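Local coordinates for activated BY transcription factor SSRB (Salmonella enterica, PDB 2WNW), which is a glycosyl hydrolase family 30 protein that joins a TIM barrel to a beta-sandwich domain, at residues M88-C93 against I175-E180; G371-Y376 against V396-P401. All coordinates share one frame; numbering follows the deposited sequence.

Interaction 1: residues M88-C93 against I175-E180; sequences MPIQSC and INYLLE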
ATOM      1  N   MET A  88     -29.081  -1.226  -6.593  1.00 16.85           N
ATOM      2  CA  MET A  88     -30.120  -1.085  -7.606  1.00 18.46           C
ATOM      3  C   MET A  88     -30.462   0.389  -7.766  1.00 17.63           C
ATOM      4  O   MET A  88     -30.260   1.186  -6.852  1.00 16.16           O
ATOM      5  CB  MET A  88     -31.353  -1.897  -7.207  1.00 19.38           C
ATOM      6  CG  MET A  88     -31.840  -1.639  -5.791  1.00 19.92           C
ATOM      7  SD  MET A  88     -32.877  -3.001  -5.236  1.00 21.36           S
ATOM      8  CE  MET A  88     -33.424  -2.393  -3.637  1.00 20.65           C
ATOM      9  N   PRO A  89     -30.981   0.771  -8.940  1.00 18.86           N
ATOM     10  CA  PRO A  89     -31.337   2.159  -9.215  1.00 18.18           C
ATOM     11  C   PRO A  89     -32.734   2.608  -8.807  1.00 18.43           C
ATOM     12  O   PRO A  89     -33.705   1.852  -8.910  1.00 17.00           O
ATOM     13  CB  PRO A  89     -31.140   2.254 -10.722  1.00 18.40           C
ATOM     14  CG  PRO A  89     -31.668   0.926 -11.177  1.00 20.12           C
ATOM     15  CD  PRO A  89     -31.046  -0.039 -10.174  1.00 19.74           C
ATOM     16  N   ILE A  90     -32.808   3.849  -8.331  1.00 17.73           N
ATOM     17  CA  ILE A  90     -34.064   4.487  -7.959  1.00 16.10           C
ATOM     18  C   ILE A  90     -34.342   5.285  -9.236  1.00 15.99           C
ATOM     19  O   ILE A  90     -33.699   6.304  -9.497  1.00 15.09           O
ATOM     20  CB  ILE A  90     -33.878   5.426  -6.738  1.00 16.58           C
ATOM     21  CG1 ILE A  90     -33.460   4.598  -5.518  1.00 15.22           C
ATOM     22  CG2 ILE A  90     -35.168   6.199  -6.460  1.00 16.00           C
ATOM     23  CD1 ILE A  90     -33.171   5.419  -4.261  1.00 16.58           C
ATOM     24  N   GLN A  91     -35.294   4.786 -10.023  1.00 15.82           N
ATOM     25  CA  GLN A  91     -35.663   5.332 -11.330  1.00 16.28           C
ATOM     26  C   GLN A  91     -34.588   4.852 -12.315  1.00 16.19           C
ATOM     27  O   GLN A  91     -33.685   4.110 -11.934  1.00 15.47           O
ATOM     28  CB  GLN A  91     -35.785   6.864 -11.310  1.00 15.98           C
ATOM     29  CG  GLN A  91     -36.829   7.353 -10.299  1.00 15.48           C
ATOM     30  CD  GLN A  91     -37.304   8.777 -10.536  1.00 16.32           C
ATOM     31  OE1 GLN A  91     -36.523   9.663 -10.900  1.00 17.99           O
ATOM     32  NE2 GLN A  91     -38.589   9.011 -10.301  1.00 14.15           N
ATOM     33  N   SER A  92     -34.673   5.267 -13.571  1.00 16.71           N
ATOM     34  CA  SER A  92     -33.733   4.794 -14.586  1.00 16.39           C
ATOM     35  C   SER A  92     -32.252   5.180 -14.501  1.00 16.56           C
ATOM     36  O   SER A  92     -31.887   6.235 -13.985  1.00 16.79           O
ATOM     37  CB  SER A  92     -34.254   5.188 -15.969  1.00 17.01           C
ATOM     38  OG  SER A  92     -34.374   6.594 -16.076  1.00 14.94           O
ATOM     39  N   CYS A  93     -31.409   4.284 -15.013  1.00 16.64           N
ATOM     40  CA  CYS A  93     -29.971   4.503 -15.111  1.00 17.17           C
ATOM     41  C   CYS A  93     -29.707   4.212 -16.589  1.00 18.27           C
ATOM     42  O   CYS A  93     -30.655   3.929 -17.326  1.00 18.67           O
ATOM     43  CB  CYS A  93     -29.181   3.551 -14.192  1.00 17.58           C
ATOM     44  SG  CYS A  93     -29.234   1.793 -14.588  1.00 18.73           S
ATOM     45  N   ILE A 175     -38.807   7.930  -0.390  1.00 17.18           N
ATOM     46  CA  ILE A 175     -39.462   7.214   0.699  1.00 17.81           C
ATOM     47  C   ILE A 175     -40.538   6.291   0.112  1.00 17.75           C
ATOM     48  O   ILE A 175     -40.661   5.136   0.516  1.00 18.09           O
ATOM     49  CB  ILE A 175     -40.117   8.185   1.710  1.00 17.58           C
ATOM     50  CG1 ILE A 175     -39.037   8.998   2.430  1.00 19.66           C
ATOM     51  CG2 ILE A 175     -40.952   7.403   2.721  1.00 19.01           C
ATOM     52  CD1 ILE A 175     -38.100   8.162   3.298  1.00 20.03           C
ATOM     53  N   ASN A 176     -41.310   6.790  -0.850  1.00 17.40           N
ATOM     54  CA  ASN A 176     -42.344   5.953  -1.455  1.00 18.70           C
ATOM     55  C   ASN A 176     -41.737   4.779  -2.214  1.00 18.84           C
ATOM     56  O   ASN A 176     -42.336   3.705  -2.302  1.00 18.39           O
ATOM     57  CB  ASN A 176     -43.253   6.776  -2.368  1.00 19.40           C
ATOM     58  CG  ASN A 176     -44.378   7.442  -1.601  1.00 22.59           C
ATOM     59  OD1 ASN A 176     -44.307   8.621  -1.262  1.00 22.62           O
ATOM     60  ND2 ASN A 176     -45.419   6.670  -1.300  1.00 24.57           N
ATOM     61  N   TYR A 177     -40.545   4.990  -2.761  1.00 16.86           N
ATOM     62  CA  TYR A 177     -39.829   3.932  -3.461  1.00 16.82           C
ATOM     63  C   TYR A 177     -39.569   2.836  -2.422  1.00 17.33           C
ATOM     64  O   TYR A 177     -39.814   1.654  -2.669  1.00 17.30           O
ATOM     65  CB  TYR A 177     -38.496   4.476  -3.993  1.00 16.18           C
ATOM     66  CG  TYR A 177     -37.469   3.412  -4.333  1.00 16.33           C
ATOM     67  CD1 TYR A 177     -37.457   2.793  -5.581  1.00 17.43           C
ATOM     68  CD2 TYR A 177     -36.506   3.027  -3.397  1.00 17.40           C
ATOM     69  CE1 TYR A 177     -36.510   1.818  -5.894  1.00 15.56           C
ATOM     70  CE2 TYR A 177     -35.555   2.053  -3.698  1.00 17.41           C
ATOM     71  CZ  TYR A 177     -35.563   1.455  -4.947  1.00 16.60           C
ATOM     72  OH  TYR A 177     -34.620   0.507  -5.251  1.00 17.48           O
ATOM     73  N   LEU A 178     -39.081   3.243  -1.252  1.00 17.68           N
ATOM     74  CA  LEU A 178     -38.790   2.299  -0.176  1.00 17.55           C
ATOM     75  C   LEU A 178     -40.047   1.572   0.308  1.00 19.36           C
ATOM     76  O   LEU A 178     -40.013   0.367   0.552  1.00 19.99           O
ATOM     77  CB  LEU A 178     -38.119   3.019   0.999  1.00 18.33           C
ATOM     78  CG  LEU A 178     -36.708   3.574   0.760  1.00 18.00           C
ATOM     79  CD1 LEU A 178     -36.250   4.370   1.975  1.00 19.13           C
ATOM     80  CD2 LEU A 178     -35.744   2.427   0.478  1.00 18.75           C
ATOM     81  N   LEU A 179     -41.152   2.302   0.451  1.00 20.19           N
ATOM     82  CA  LEU A 179     -42.406   1.692   0.893  1.00 20.14           C
ATOM     83  C   LEU A 179     -42.918   0.718  -0.164  1.00 21.48           C
ATOM     84  O   LEU A 179     -43.397  -0.372   0.156  1.00 20.53           O
ATOM     85  CB  LEU A 179     -43.457   2.772   1.156  1.00 21.90           C
ATOM     86  CG  LEU A 179     -43.117   3.736   2.292  1.00 23.18           C
ATOM     87  CD1 LEU A 179     -44.170   4.821   2.378  1.00 23.32           C
ATOM     88  CD2 LEU A 179     -43.023   2.963   3.601  1.00 23.54           C
ATOM     89  N   GLU A 180     -42.815   1.125  -1.425  1.00 21.86           N
ATOM     90  CA  GLU A 180     -43.242   0.298  -2.552  1.00 24.21           C
ATOM     91  C   GLU A 180     -42.501  -1.040  -2.541  1.00 23.56           C
ATOM     92  O   GLU A 180     -43.114  -2.106  -2.627  1.00 22.83           O
ATOM     93  CB  GLU A 180     -42.973   1.046  -3.861  1.00 26.67           C
ATOM     94  CG  GLU A 180     -42.897   0.188  -5.122  1.00 31.58           C
ATOM     95  CD  GLU A 180     -44.172  -0.585  -5.409  1.00 33.07           C
ATOM     96  OE1 GLU A 180     -45.254  -0.170  -4.943  1.00 32.33           O
ATOM     97  OE2 GLU A 180     -44.087  -1.609  -6.122  1.00 37.47           O
TER
HETATM   98  O   HOH W   1     -34.456  -0.499  -7.807  1.00 17.28           O
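Ile90 lies against one face of the Tyr177 ring. With its CG anti to the backbone N (chi1 161°), Tyr177 reaches out from helix 167-183 toward strand 85-90. Ile90 CG1 sits over the ring 3.9 Å from its centroid, 15° off the normal and shifted toward the rim, a CH-pi contact; its closest carbons are Tyr177 CE2 and CZ. The other branch, Ile90 CG2, lies near Tyr177 CG and CD1, while Ile90 CD1, which continues CG1, lies near Tyr177 CE2 and CD2.

Met88 deals with the far end of the tyrosine. Its extended chain crosses the phenol at a slant, and the methyl CE of Met88 comes to 3.5 Å from Tyr177 OH, with CG almost as near. A water, in the ring plane at its edge, joins the two segments: it donates to Pro89 O at 2.7 Å and hydrogen-bonds Tyr177 OH at 2.8 Å. The hydroxyl therefore reaches the strand backbone by way of the water, with no direct hydrogen bond between the segments.

Ala141 of strand 138-143 touches both Ile90 and Tyr177, while Tyr181, one turn along the helix, meets the Tyr177 ring. This is the layer between barrel and helices in a TIM barrel, where a surrounding helix packs side chains onto the outside of the parallel strands.

Interaction 2: residues G371-Y376 against V396-P401; sequences GHFCRY and VGFVNP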
ATOM      1  N   GLY A 371     -15.315 -14.643  -7.634  1.00 17.10           N
ATOM      2  CA  GLY A 371     -15.502 -15.860  -6.862  1.00 17.79           C
ATOM      3  C   GLY A 371     -14.406 -16.193  -5.865  1.00 18.71           C
ATOM      4  O   GLY A 371     -14.687 -16.765  -4.811  1.00 19.49           O
ATOM      5  N   HIS A 372     -13.160 -15.856  -6.186  1.00 17.62           N
ATOM      6  CA  HIS A 372     -12.064 -16.138  -5.266  1.00 17.08           C
ATOM      7  C   HIS A 372     -12.295 -15.437  -3.934  1.00 17.48           C
ATOM      8  O   HIS A 372     -11.713 -15.819  -2.916  1.00 18.20           O
ATOM      9  CB  HIS A 372     -10.722 -15.723  -5.882  1.00 16.17           C
ATOM     10  CG  HIS A 372     -10.081 -16.807  -6.693  1.00 14.72           C
ATOM     11  ND1 HIS A 372      -9.356 -17.832  -6.121  1.00 16.25           N
ATOM     12  CD2 HIS A 372     -10.125 -17.073  -8.020  1.00 16.42           C
ATOM     13  CE1 HIS A 372      -8.983 -18.683  -7.061  1.00 13.80           C
ATOM     14  NE2 HIS A 372      -9.438 -18.247  -8.222  1.00 16.44           N
ATOM     15  N   PHE A 373     -13.153 -14.417  -3.953  1.00 16.38           N
ATOM     16  CA  PHE A 373     -13.505 -13.666  -2.749  1.00 16.51           C
ATOM     17  C   PHE A 373     -14.872 -14.061  -2.169  1.00 17.86           C
ATOM     18  O   PHE A 373     -14.970 -14.614  -1.072  1.00 17.24           O
ATOM     19  CB  PHE A 373     -13.585 -12.160  -3.026  1.00 16.68           C
ATOM     20  CG  PHE A 373     -12.260 -11.459  -3.083  1.00 15.23           C
ATOM     21  CD1 PHE A 373     -11.529 -11.420  -4.263  1.00 16.27           C
ATOM     22  CD2 PHE A 373     -11.762 -10.798  -1.963  1.00 16.29           C
ATOM     23  CE1 PHE A 373     -10.317 -10.726  -4.330  1.00 15.72           C
ATOM     24  CE2 PHE A 373     -10.552 -10.103  -2.020  1.00 15.59           C
ATOM     25  CZ  PHE A 373      -9.832 -10.068  -3.207  1.00 15.59           C
ATOM     26  N   CYS A 374     -15.921 -13.756  -2.927  1.00 18.23           N
ATOM     27  CA  CYS A 374     -17.300 -13.964  -2.488  1.00 17.90           C
ATOM     28  C   CYS A 374     -17.748 -15.362  -2.085  1.00 17.64           C
ATOM     29  O   CYS A 374     -18.640 -15.499  -1.250  1.00 18.95           O
ATOM     30  CB  CYS A 374     -18.269 -13.403  -3.536  1.00 16.50           C
ATOM     31  SG  CYS A 374     -18.438 -14.381  -5.034  1.00 17.76           S
ATOM     32  N   ARG A 375     -17.144 -16.394  -2.658  1.00 18.92           N
ATOM     33  CA  ARG A 375     -17.535 -17.757  -2.317  1.00 19.28           C
ATOM     34  C   ARG A 375     -17.028 -18.187  -0.945  1.00 19.75           C
ATOM     35  O   ARG A 375     -17.556 -19.132  -0.349  1.00 19.20           O
ATOM     36  CB  ARG A 375     -17.006 -18.741  -3.371  1.00 18.89           C
ATOM     37  CG  ARG A 375     -17.527 -18.486  -4.780  1.00 19.78           C
ATOM     38  CD  ARG A 375     -16.771 -19.310  -5.816  1.00 21.69           C
ATOM     39  NE  ARG A 375     -17.192 -20.708  -5.841  1.00 22.69           N
ATOM     40  CZ  ARG A 375     -18.306 -21.145  -6.424  1.00 24.58           C
ATOM     41  NH1 ARG A 375     -19.123 -20.297  -7.036  1.00 23.46           N
ATOM     42  NH2 ARG A 375     -18.597 -22.439  -6.407  1.00 25.40           N
ATOM     43  N   TYR A 376     -16.031 -17.481  -0.424  1.00 19.49           N
ATOM     44  CA  TYR A 376     -15.431 -17.867   0.850  1.00 19.77           C
ATOM     45  C   TYR A 376     -15.446 -16.860   1.992  1.00 20.64           C
ATOM     46  O   TYR A 376     -15.340 -17.253   3.154  1.00 20.19           O
ATOM     47  CB  TYR A 376     -13.989 -18.308   0.586  1.00 20.73           C
ATOM     48  CG  TYR A 376     -13.883 -19.172  -0.648  1.00 20.52           C
ATOM     49  CD1 TYR A 376     -14.378 -20.477  -0.655  1.00 20.93           C
ATOM     50  CD2 TYR A 376     -13.381 -18.653  -1.839  1.00 19.35           C
ATOM     51  CE1 TYR A 376     -14.382 -21.238  -1.820  1.00 21.86           C
ATOM     52  CE2 TYR A 376     -13.382 -19.402  -3.007  1.00 21.34           C
ATOM     53  CZ  TYR A 376     -13.888 -20.690  -2.994  1.00 22.88           C
ATOM     54  OH  TYR A 376     -13.940 -21.409  -4.164  1.00 22.40           O
ATOM     55  N   VAL A 396      -4.449 -10.436  -0.028  1.00 15.59           N
ATOM     56  CA  VAL A 396      -5.231  -9.848   1.053  1.00 15.43           C
ATOM     57  C   VAL A 396      -5.914 -10.995   1.787  1.00 16.06           C
ATOM     58  O   VAL A 396      -6.393 -11.940   1.162  1.00 16.94           O
ATOM     59  CB  VAL A 396      -6.283  -8.832   0.539  1.00 14.13           C
ATOM     60  CG1 VAL A 396      -7.314  -9.519  -0.342  1.00 14.88           C
ATOM     61  CG2 VAL A 396      -6.953  -8.138   1.725  1.00 15.77           C
ATOM     62  N   GLY A 397      -5.929 -10.925   3.113  1.00 17.18           N
ATOM     63  CA  GLY A 397      -6.543 -11.984   3.894  1.00 16.87           C
ATOM     64  C   GLY A 397      -7.662 -11.495   4.785  1.00 16.29           C
ATOM     65  O   GLY A 397      -7.739 -10.312   5.110  1.00 15.32           O
ATOM     66  N   PHE A 398      -8.527 -12.423   5.182  1.00 16.49           N
ATOM     67  CA  PHE A 398      -9.670 -12.119   6.033  1.00 18.42           C
ATOM     68  C   PHE A 398      -9.819 -13.203   7.093  1.00 18.88           C
ATOM     69  O   PHE A 398      -9.274 -14.297   6.959  1.00 19.57           O
ATOM     70  CB  PHE A 398     -10.970 -12.131   5.224  1.00 16.88           C
ATOM     71  CG  PHE A 398     -10.951 -11.273   3.991  1.00 17.85           C
ATOM     72  CD1 PHE A 398     -11.552 -10.021   3.996  1.00 17.53           C
ATOM     73  CD2 PHE A 398     -10.394 -11.745   2.805  1.00 16.88           C
ATOM     74  CE1 PHE A 398     -11.609  -9.249   2.833  1.00 19.04           C
ATOM     75  CE2 PHE A 398     -10.443 -10.985   1.638  1.00 18.48           C
ATOM     76  CZ  PHE A 398     -11.055  -9.735   1.652  1.00 16.89           C
ATOM     77  N   VAL A 399     -10.566 -12.886   8.142  1.00 18.70           N
ATOM     78  CA  VAL A 399     -10.871 -13.850   9.182  1.00 18.44           C
ATOM     79  C   VAL A 399     -12.385 -13.782   9.307  1.00 18.38           C
ATOM     80  O   VAL A 399     -12.934 -12.753   9.711  1.00 18.66           O
ATOM     81  CB  VAL A 399     -10.243 -13.494  10.545  1.00 18.41           C
ATOM     82  CG1 VAL A 399     -10.653 -14.545  11.577  1.00 19.54           C
ATOM     83  CG2 VAL A 399      -8.726 -13.448  10.436  1.00 18.22           C
ATOM     84  N   ASN A 400     -13.064 -14.859   8.928  1.00 18.81           N
ATOM     85  CA  ASN A 400     -14.515 -14.888   9.013  1.00 19.48           C
ATOM     86  C   ASN A 400     -14.968 -14.863  10.465  1.00 20.57           C
ATOM     87  O   ASN A 400     -14.186 -15.141  11.375  1.00 20.37           O
ATOM     88  CB  ASN A 400     -15.080 -16.123   8.308  1.00 20.59           C
ATOM     89  CG  ASN A 400     -15.083 -15.976   6.797  1.00 20.90           C
ATOM     90  OD1 ASN A 400     -15.366 -14.898   6.276  1.00 21.06           O
ATOM     91  ND2 ASN A 400     -14.781 -17.058   6.088  1.00 20.30           N
ATOM     92  N   PRO A 401     -16.241 -14.516  10.699  1.00 21.87           N
ATOM     93  CA  PRO A 401     -16.774 -14.460  12.059  1.00 23.37           C
ATOM     94  C   PRO A 401     -16.523 -15.730  12.868  1.00 24.69           C
ATOM     95  O   PRO A 401     -16.292 -15.660  14.071  1.00 24.36           O
ATOM     96  CB  PRO A 401     -18.257 -14.195  11.827  1.00 23.88           C
ATOM     97  CG  PRO A 401     -18.240 -13.328  10.608  1.00 22.42           C
ATOM     98  CD  PRO A 401     -17.248 -14.055   9.724  1.00 22.08           C
TER
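Phe373, on helix 365-374, and Tyr376 face residues of strand 393-399 and the turn that follows. The backbones stay well apart: the nearest CA atoms, those of Tyr376 and Asn400, are 8.7 Å from each other, so side chains do the bridging. Within 371-376, Arg375 N bonds to Gly371 O, four residues back, whereas Tyr376 N bonds to Phe373 O, three back. Val396 and Phe398 both direct their CB toward the helix, with Gly397 between them.

Phe373 meets that strand face through one side of its ring. Its CE2 lies 3.7 Å from Phe398 CZ, and each ring has the other at its edge. Phe398 holds its CG beside the backbone N and anti to the carbonyl carbon (chi1 -52°), which carries the CZ end of the ring to Phe373. The planes stand at 82° with centroids 6.0 Å apart, yet neither ring covers a face of the other: they touch rim to rim, so this is not a T-shaped stack. Val396 CG1 approaches the same Phe373 CE2 obliquely, also at 3.7 Å. Phe321 of helix 305-322 meets Phe398 edge-to-face, extending the aromatic group.

The polar link is at the other end. Asn400 ND2 donates to Tyr376 O at 3.0 Å, with an N-H...O angle of 161°, the donor in the carbonyl plane and the acceptor close to the amide plane. Asn400 OD1 accepts from Arg378 N and ND2 also bonds Glu404 OE2, which probably holds the amide in this rotation. Together, an apolar cluster and a side-chain-to-backbone clasp join the helix that follows the barrel strands to the beta sandwich, the two-domain architecture of glycosyl hydrolase family 30.

Both contacts are buried, yet they belong to different layers of the protein. Interaction 1 lies within the TIM barrel, between one of its strands and a surrounding helix; interaction 2 ties a helix that follows the barrel strands to a strand of the beta sandwich. They share no helix or strand, sit on opposite sides of the chain's centre with their own centres about 31 Å apart, and do not touch. Their chemistry differs accordingly: in 88-93 against 175-180 aliphatic groups pack on one face and at the hydroxyl end of a phenol whose polar link runs through water, whereas 371-376 against 396-401 combines an aromatic rim contact with a direct amide hydrogen bond across the junction.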